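BlEst2 (Bacillus licheniformis, PDB 6WPX) probably hydrolyses ester bonds as a lipase or esterase of the alpha/beta-hydrolase type, caught here in a propeptide form whose C-terminal domain is autoinhibitory. Local coordinates at residues F385-V397 with L453-I467. Residues are numbered along the deposited sequence; the frame is centred on the assembly and turned at random.
Sequences FDSPLNQQIKNAV and LSGKTADNSPFNRTI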
ATOM      1  N   PHE A 385       8.771   6.567 -14.370  1.00 20.41           N
ATOM      2  CA  PHE A 385       9.027   6.669 -15.800  1.00 21.88           C
ATOM      3  C   PHE A 385       8.071   5.820 -16.586  1.00 26.39           C
ATOM      4  O   PHE A 385       7.853   4.638 -16.264  1.00 25.51           O
ATOM      5  CB  PHE A 385      10.450   6.185 -16.146  1.00 23.59           C
ATOM      6  CG  PHE A 385      11.586   6.882 -15.427  1.00 21.76           C
ATOM      7  CD1 PHE A 385      11.903   6.555 -14.108  1.00 22.19           C
ATOM      8  CD2 PHE A 385      12.364   7.832 -16.083  1.00 23.41           C
ATOM      9  CE1 PHE A 385      12.941   7.200 -13.444  1.00 21.63           C
ATOM     10  CE2 PHE A 385      13.416   8.481 -15.413  1.00 24.22           C
ATOM     11  CZ  PHE A 385      13.701   8.147 -14.105  1.00 20.86           C
ATOM     12  N   ASP A 386       7.529   6.424 -17.642  1.00 22.61           N
ATOM     13  CA  ASP A 386       6.714   5.705 -18.612  1.00 23.61           C
ATOM     14  C   ASP A 386       7.712   5.578 -19.797  1.00 28.26           C
ATOM     15  O   ASP A 386       7.919   6.523 -20.557  1.00 29.30           O
ATOM     16  CB  ASP A 386       5.445   6.486 -18.994  1.00 24.38           C
ATOM     17  CG  ASP A 386       4.577   5.747 -20.012  1.00 32.63           C
ATOM     18  OD1 ASP A 386       5.013   4.684 -20.507  1.00 33.14           O
ATOM     19  OD2 ASP A 386       3.447   6.201 -20.264  1.00 36.80           O
ATOM     20  N   SER A 387       8.408   4.451 -19.860  1.00 24.93           N
ATOM     21  CA  SER A 387       9.484   4.258 -20.842  1.00 27.10           C
ATOM     22  C   SER A 387       9.624   2.787 -21.242  1.00 31.93           C
ATOM     23  O   SER A 387       9.463   1.903 -20.392  1.00 30.23           O
ATOM     24  CB  SER A 387      10.806   4.753 -20.248  1.00 28.40           C
ATOM     25  OG  SER A 387      11.965   4.433 -21.007  1.00 31.45           O
ATOM     26  N   PRO A 388       9.994   2.502 -22.508  1.00 32.02           N
ATOM     27  CA  PRO A 388      10.202   1.097 -22.913  1.00 32.89           C
ATOM     28  C   PRO A 388      11.413   0.456 -22.225  1.00 34.94           C
ATOM     29  O   PRO A 388      11.582  -0.743 -22.329  1.00 33.50           O
ATOM     30  CB  PRO A 388      10.432   1.200 -24.433  1.00 37.16           C
ATOM     31  CG  PRO A 388       9.945   2.570 -24.818  1.00 42.03           C
ATOM     32  CD  PRO A 388      10.238   3.423 -23.638  1.00 35.60           C
ATOM     33  N   LEU A 389      12.187   1.264 -21.478  1.00 30.99           N
ATOM     34  CA  LEU A 389      13.419   0.788 -20.786  1.00 31.28           C
ATOM     35  C   LEU A 389      13.081  -0.238 -19.698  1.00 34.60           C
ATOM     36  O   LEU A 389      13.949  -0.988 -19.344  1.00 32.34           O
ATOM     37  CB  LEU A 389      14.206   1.964 -20.197  1.00 31.04           C
ATOM     38  CG  LEU A 389      15.330   1.554 -19.253  1.00 36.15           C
ATOM     39  CD1 LEU A 389      16.504   1.006 -20.028  1.00 37.57           C
ATOM     40  CD2 LEU A 389      15.742   2.695 -18.344  1.00 38.62           C
ATOM     41  N   ASN A 390      11.835  -0.250 -19.221  1.00 34.11           N
ATOM     42  CA  ASN A 390      11.378  -1.172 -18.143  1.00 33.56           C
ATOM     43  C   ASN A 390      11.681  -2.632 -18.506  1.00 38.03           C
ATOM     44  O   ASN A 390      12.111  -3.353 -17.641  1.00 36.62           O
ATOM     45  CB  ASN A 390       9.917  -0.918 -17.734  1.00 30.75           C
ATOM     46  CG  ASN A 390       8.882  -1.323 -18.769  1.00 53.59           C
ATOM     47  OD1 ASN A 390       9.019  -1.010 -19.950  1.00 48.58           O
ATOM     48  ND2 ASN A 390       7.876  -2.060 -18.350  1.00 42.66           N
ATOM     49  N   GLN A 391      11.423  -3.027 -19.753  1.00 37.22           N
ATOM     50  CA  GLN A 391      11.630  -4.414 -20.237  1.00 38.77           C
ATOM     51  C   GLN A 391      13.102  -4.783 -20.064  1.00 43.75           C
ATOM     52  O   GLN A 391      13.382  -5.862 -19.572  1.00 45.29           O
ATOM     53  CB  GLN A 391      11.191  -4.518 -21.693  1.00 41.84           C
ATOM     54  CG  GLN A 391       9.723  -4.884 -21.863  1.00 57.40           C
ATOM     55  CD  GLN A 391       8.846  -3.666 -22.021  1.00 76.11           C
ATOM     56  OE1 GLN A 391       9.104  -2.794 -22.848  1.00 72.19           O
ATOM     57  NE2 GLN A 391       7.795  -3.597 -21.221  1.00 67.22           N
ATOM     58  N   GLN A 392      13.985  -3.854 -20.400  1.00 38.66           N
ATOM     59  CA  GLN A 392      15.433  -4.065 -20.334  1.00 37.97           C
ATOM     60  C   GLN A 392      15.918  -4.168 -18.904  1.00 40.28           C
ATOM     61  O   GLN A 392      16.804  -4.980 -18.636  1.00 39.69           O
ATOM     62  CB  GLN A 392      16.196  -2.994 -21.123  1.00 39.50           C
ATOM     63  CG  GLN A 392      15.817  -2.923 -22.620  1.00 49.07           C
ATOM     64  CD  GLN A 392      15.811  -4.264 -23.350  1.00 60.21           C
ATOM     65  OE1 GLN A 392      16.753  -5.062 -23.272  1.00 51.20           O
ATOM     66  NE2 GLN A 392      14.739  -4.538 -24.077  1.00 51.27           N
ATOM     67  N   ILE A 393      15.329  -3.353 -17.989  1.00 34.51           N
ATOM     68  CA  ILE A 393      15.610  -3.367 -16.542  1.00 33.42           C
ATOM     69  C   ILE A 393      15.263  -4.768 -16.030  1.00 38.78           C
ATOM     70  O   ILE A 393      16.139  -5.436 -15.489  1.00 37.21           O
ATOM     71  CB  ILE A 393      14.838  -2.259 -15.739  1.00 33.73           C
ATOM     72  CG1 ILE A 393      15.076  -0.831 -16.295  1.00 33.19           C
ATOM     73  CG2 ILE A 393      15.142  -2.329 -14.222  1.00 33.40           C
ATOM     74  CD1 ILE A 393      16.485  -0.238 -16.122  1.00 33.60           C
ATOM     75  N   LYS A 394      14.002  -5.224 -16.258  1.00 37.78           N
ATOM     76  CA  LYS A 394      13.541  -6.553 -15.851  1.00 39.70           C
ATOM     77  C   LYS A 394      14.506  -7.643 -16.349  1.00 50.00           C
ATOM     78  O   LYS A 394      14.930  -8.473 -15.547  1.00 50.43           O
ATOM     79  CB  LYS A 394      12.120  -6.815 -16.348  1.00 42.98           C
ATOM     80  CG  LYS A 394      11.364  -7.832 -15.510  1.00 57.79           C
ATOM     81  CD  LYS A 394       9.989  -8.120 -16.107  1.00 68.28           C
ATOM     82  CE  LYS A 394       9.247  -9.221 -15.383  1.00 79.73           C
ATOM     83  NZ  LYS A 394       9.806 -10.569 -15.677  1.00 90.89           N
ATOM     84  N   ASN A 395      14.920  -7.577 -17.637  1.00 49.85           N
ATOM     85  CA  ASN A 395      15.872  -8.517 -18.230  1.00 53.12           C
ATOM     86  C   ASN A 395      17.223  -8.527 -17.523  1.00 59.61           C
ATOM     87  O   ASN A 395      17.772  -9.605 -17.323  1.00 61.15           O
ATOM     88  CB  ASN A 395      16.068  -8.248 -19.728  1.00 55.96           C
ATOM     89  CG  ASN A 395      14.898  -8.624 -20.606  1.00 83.20           C
ATOM     90  OD1 ASN A 395      14.104  -9.527 -20.304  1.00 75.15           O
ATOM     91  ND2 ASN A 395      14.790  -7.952 -21.740  1.00 78.87           N
ATOM     92  N   ALA A 396      17.758  -7.337 -17.143  1.00 55.89           N
ATOM     93  CA  ALA A 396      19.066  -7.209 -16.495  1.00 56.05           C
ATOM     94  C   ALA A 396      19.100  -7.743 -15.068  1.00 61.67           C
ATOM     95  O   ALA A 396      20.103  -8.321 -14.670  1.00 63.14           O
ATOM     96  CB  ALA A 396      19.552  -5.768 -16.542  1.00 55.53           C
ATOM     97  N   VAL A 397      18.023  -7.563 -14.302  1.00 58.52           N
ATOM     98  CA  VAL A 397      17.958  -8.057 -12.922  1.00 58.69           C
ATOM     99  C   VAL A 397      17.610  -9.549 -12.867  1.00 67.30           C
ATOM    100  O   VAL A 397      17.985 -10.219 -11.901  1.00 67.84           O
ATOM    101  CB  VAL A 397      17.067  -7.209 -11.989  1.00 59.69           C
ATOM    102  CG1 VAL A 397      17.695  -5.840 -11.761  1.00 57.82           C
ATOM    103  CG2 VAL A 397      15.632  -7.091 -12.513  1.00 58.71           C
ATOM    104  N   LEU A 453      20.213   0.960  -9.593  1.00 23.38           N
ATOM    105  CA  LEU A 453      20.746   0.613 -10.897  1.00 24.25           C
ATOM    106  C   LEU A 453      21.091   1.840 -11.693  1.00 26.63           C
ATOM    107  O   LEU A 453      20.319   2.794 -11.741  1.00 22.53           O
ATOM    108  CB  LEU A 453      19.726  -0.213 -11.699  1.00 25.79           C
ATOM    109  CG  LEU A 453      19.303  -1.575 -11.160  1.00 32.32           C
ATOM    110  CD1 LEU A 453      18.337  -2.227 -12.118  1.00 34.01           C
ATOM    111  CD2 LEU A 453      20.503  -2.519 -11.006  1.00 35.23           C
ATOM    112  N   SER A 454      22.236   1.781 -12.380  1.00 25.74           N
ATOM    113  CA  SER A 454      22.735   2.812 -13.277  1.00 26.32           C
ATOM    114  C   SER A 454      23.424   2.123 -14.462  1.00 31.80           C
ATOM    115  O   SER A 454      23.812   0.961 -14.369  1.00 31.67           O
ATOM    116  CB  SER A 454      23.735   3.718 -12.560  1.00 26.13           C
ATOM    117  OG  SER A 454      24.830   2.962 -12.070  1.00 38.15           O
ATOM    118  N   GLY A 455      23.591   2.877 -15.537  1.00 29.31           N
ATOM    119  CA  GLY A 455      24.252   2.434 -16.754  1.00 30.50           C
ATOM    120  C   GLY A 455      23.797   3.229 -17.953  1.00 35.50           C
ATOM    121  O   GLY A 455      23.295   4.346 -17.823  1.00 34.66           O
ATOM    122  N   LYS A 456      23.948   2.640 -19.133  1.00 34.91           N
ATOM    123  CA  LYS A 456      23.592   3.259 -20.397  1.00 35.28           C
ATOM    124  C   LYS A 456      22.581   2.402 -21.114  1.00 38.23           C
ATOM    125  O   LYS A 456      22.624   1.179 -20.976  1.00 38.06           O
ATOM    126  CB  LYS A 456      24.849   3.370 -21.267  1.00 39.01           C
ATOM    127  CG  LYS A 456      25.544   4.720 -21.226  1.00 48.85           C
ATOM    128  CD  LYS A 456      26.918   4.659 -21.933  1.00 58.59           C
ATOM    129  CE  LYS A 456      26.861   4.145 -23.356  1.00 66.44           C
ATOM    130  NZ  LYS A 456      28.201   4.040 -23.987  1.00 72.13           N
ATOM    131  N   THR A 457      21.700   3.034 -21.915  1.00 34.90           N
ATOM    132  CA  THR A 457      20.722   2.321 -22.752  1.00 37.05           C
ATOM    133  C   THR A 457      21.394   1.948 -24.096  1.00 45.91           C
ATOM    134  O   THR A 457      22.559   2.311 -24.311  1.00 46.39           O
ATOM    135  CB  THR A 457      19.434   3.165 -22.954  1.00 47.22           C
ATOM    136  OG1 THR A 457      19.710   4.257 -23.835  1.00 51.06           O
ATOM    137  CG2 THR A 457      18.853   3.689 -21.638  1.00 41.34           C
ATOM    138  N   ALA A 458      20.662   1.266 -25.007  1.00 46.22           N
ATOM    139  CA  ALA A 458      21.168   0.905 -26.339  1.00 48.98           C
ATOM    140  C   ALA A 458      21.522   2.117 -27.216  1.00 55.71           C
ATOM    141  O   ALA A 458      22.424   2.014 -28.046  1.00 57.01           O
ATOM    142  CB  ALA A 458      20.166   0.022 -27.055  1.00 50.49           C
ATOM    143  N   ASP A 459      20.834   3.253 -27.023  1.00 51.96           N
ATOM    144  CA  ASP A 459      21.100   4.517 -27.772  1.00 51.78           C
ATOM    145  C   ASP A 459      22.105   5.429 -27.054  1.00 51.68           C
ATOM    146  O   ASP A 459      22.118   6.613 -27.375  1.00 51.72           O
ATOM    147  CB  ASP A 459      19.837   5.305 -28.111  1.00 53.88           C
ATOM    148  CG  ASP A 459      19.040   5.783 -26.909  1.00 62.51           C
ATOM    149  OD1 ASP A 459      19.591   6.555 -26.090  1.00 63.30           O
ATOM    150  OD2 ASP A 459      17.882   5.389 -26.819  1.00 67.11           O
ATOM    151  N   ASN A 460      22.833   4.884 -26.085  1.00 44.92           N
ATOM    152  CA  ASN A 460      23.918   5.505 -25.292  1.00 43.34           C
ATOM    153  C   ASN A 460      23.507   6.507 -24.192  1.00 44.37           C
ATOM    154  O   ASN A 460      24.389   7.028 -23.497  1.00 41.93           O
ATOM    155  CB  ASN A 460      24.969   6.163 -26.188  1.00 46.55           C
ATOM    156  CG  ASN A 460      25.712   5.193 -27.049  1.00 72.33           C
ATOM    157  OD1 ASN A 460      26.358   4.264 -26.559  1.00 69.21           O
ATOM    158  ND2 ASN A 460      25.703   5.442 -28.347  1.00 66.97           N
ATOM    159  N   SER A 461      22.202   6.760 -23.998  1.00 41.04           N
ATOM    160  CA  SER A 461      21.809   7.713 -22.968  1.00 39.26           C
ATOM    161  C   SER A 461      21.875   7.083 -21.556  1.00 40.94           C
ATOM    162  O   SER A 461      21.417   5.949 -21.384  1.00 42.06           O
ATOM    163  CB  SER A 461      20.427   8.288 -23.263  1.00 41.88           C
ATOM    164  OG  SER A 461      19.442   7.270 -23.301  1.00 50.18           O
ATOM    165  N   PRO A 462      22.454   7.778 -20.545  1.00 34.01           N
ATOM    166  CA  PRO A 462      22.457   7.222 -19.177  1.00 31.83           C
ATOM    167  C   PRO A 462      21.034   7.003 -18.629  1.00 31.64           C
ATOM    168  O   PRO A 462      20.081   7.670 -19.051  1.00 30.88           O
ATOM    169  CB  PRO A 462      23.177   8.301 -18.354  1.00 32.73           C
ATOM    170  CG  PRO A 462      23.925   9.127 -19.353  1.00 38.29           C
ATOM    171  CD  PRO A 462      23.063   9.125 -20.572  1.00 34.79           C
ATOM    172  N   PHE A 463      20.905   6.036 -17.749  1.00 25.46           N
ATOM    173  CA  PHE A 463      19.622   5.761 -17.065  1.00 23.68           C
ATOM    174  C   PHE A 463      19.919   5.499 -15.591  1.00 24.67           C
ATOM    175  O   PHE A 463      21.050   5.213 -15.247  1.00 24.98           O
ATOM    176  CB  PHE A 463      18.895   4.549 -17.658  1.00 25.65           C
ATOM    177  CG  PHE A 463      19.460   3.208 -17.284  1.00 27.14           C
ATOM    178  CD1 PHE A 463      19.089   2.580 -16.116  1.00 27.92           C
ATOM    179  CD2 PHE A 463      20.366   2.563 -18.103  1.00 29.83           C
ATOM    180  CE1 PHE A 463      19.608   1.351 -15.774  1.00 28.93           C
ATOM    181  CE2 PHE A 463      20.895   1.337 -17.749  1.00 32.65           C
ATOM    182  CZ  PHE A 463      20.526   0.738 -16.584  1.00 29.43           C
ATOM    183  N   ASN A 464      18.868   5.566 -14.789  1.00 20.83           N
ATOM    184  CA  ASN A 464      18.907   5.303 -13.335  1.00 20.07           C
ATOM    185  C   ASN A 464      17.532   4.765 -12.887  1.00 24.21           C
ATOM    186  O   ASN A 464      16.547   5.325 -13.291  1.00 23.71           O
ATOM    187  CB  ASN A 464      19.474   6.471 -12.511  1.00 15.58           C
ATOM    188  CG  ASN A 464      18.845   7.822 -12.777  1.00 28.27           C
ATOM    189  OD1 ASN A 464      19.473   8.850 -12.609  1.00 22.07           O
ATOM    190  ND2 ASN A 464      17.594   7.832 -13.173  1.00 14.80           N
ATOM    191  N   ARG A 465      17.525   3.694 -12.107  1.00 20.25           N
ATOM    192  CA  ARG A 465      16.295   3.151 -11.484  1.00 20.29           C
ATOM    193  C   ARG A 465      16.659   2.644 -10.096  1.00 24.11           C
ATOM    194  O   ARG A 465      17.798   2.311  -9.877  1.00 23.55           O
ATOM    195  CB  ARG A 465      15.594   2.053 -12.286  1.00 18.67           C
ATOM    196  CG  ARG A 465      15.083   2.480 -13.646  1.00 21.60           C
ATOM    197  CD  ARG A 465      13.951   3.467 -13.649  1.00 17.25           C
ATOM    198  NE  ARG A 465      13.246   3.516 -14.909  1.00 20.16           N
ATOM    199  CZ  ARG A 465      13.620   4.209 -15.964  1.00 22.44           C
ATOM    200  NH1 ARG A 465      14.708   4.948 -15.928  1.00 19.49           N
ATOM    201  NH2 ARG A 465      12.891   4.175 -17.056  1.00 21.38           N
ATOM    202  N   THR A 466      15.666   2.569  -9.241  1.00 19.00           N
ATOM    203  CA  THR A 466      15.788   2.096  -7.870  1.00 18.78           C
ATOM    204  C   THR A 466      14.739   1.021  -7.665  1.00 22.67           C
ATOM    205  O   THR A 466      13.545   1.286  -7.805  1.00 21.38           O
ATOM    206  CB  THR A 466      15.583   3.233  -6.873  1.00 17.72           C
ATOM    207  OG1 THR A 466      16.302   4.391  -7.289  1.00 20.21           O
ATOM    208  CG2 THR A 466      16.005   2.835  -5.480  1.00 15.34           C
ATOM    209  N   ILE A 467      15.188  -0.187  -7.339  1.00 19.93           N
ATOM    210  CA  ILE A 467      14.306  -1.325  -7.097  1.00 20.14           C
ATOM    211  C   ILE A 467      14.242  -1.543  -5.612  1.00 23.70           C
ATOM    212  O   ILE A 467      15.275  -1.585  -4.956  1.00 23.55           O
ATOM    213  CB  ILE A 467      14.807  -2.595  -7.847  1.00 25.19           C
ATOM    214  CG1 ILE A 467      14.878  -2.309  -9.379  1.00 27.46           C
ATOM    215  CG2 ILE A 467      13.922  -3.850  -7.525  1.00 25.32           C
ATOM    216  CD1 ILE A 467      15.480  -3.389 -10.211  1.00 34.95           C
TER
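Arg-465 and Phe-385 illustrate how a cationic side chain can be buried between apolar groups and still keep its polar partners. The guanidinium lies flat on the phenyl ring, the two planes only 7° apart, and Arg-465 CZ sits 3.6 Å from the centroid of the Phe-385 ring, a cation-pi stack. Over the opposite face of the guanidinium comes a methyl group, Leu-389 CD2, 3.5 Å from Arg-465 NH1, while Ser-387 CB borders the edge. A bend in the arginine chain at chi2 (-67°) turns its end back along its own strand, where Arg-465 NH1 donates to Asn-464 O at 3.2 Å; the bond is nearly straight (173°) and runs in the guanidinium plane, although it reaches the carbonyl from above its plane. Arg-465 NH2 forms a salt bridge with Glu-308, which also takes part in a hydrogen bond with Ser-387 OG. That serine hydroxyl caps the turn into helix 389-397 by accepting from Leu-389 N.

The setting is the junction of two antiparallel sheets outside the alpha/beta-hydrolase core: Phe-385 lies next to the end of strand 377-386 of one, and the helix that follows packs on the beta-hairpin 453-467 of the other, whose type I turn spans Thr-457 to Asn-460. Between helix and hairpin the contact is mostly one of methyls and a ring. Leu-389 splays its methyls, CD2 also meeting Phe-463 CB and CD1 resting 3.9 Å from Thr-457 CG2. One turn on, Ile-393 and Phe-463 reach toward each other from opposite directions, Ile-393 CD1 meeting the ring obliquely, 3.5 Å from Phe-463 CE1, and the other branch of Ile-393, CG2, slides alongside Leu-453. At the far end of the helix, Val-397 CG1 rests against two neighbouring methyls, 3.7 Å from Leu-453 CD1 and 3.6 Å from Ile-467 CD1.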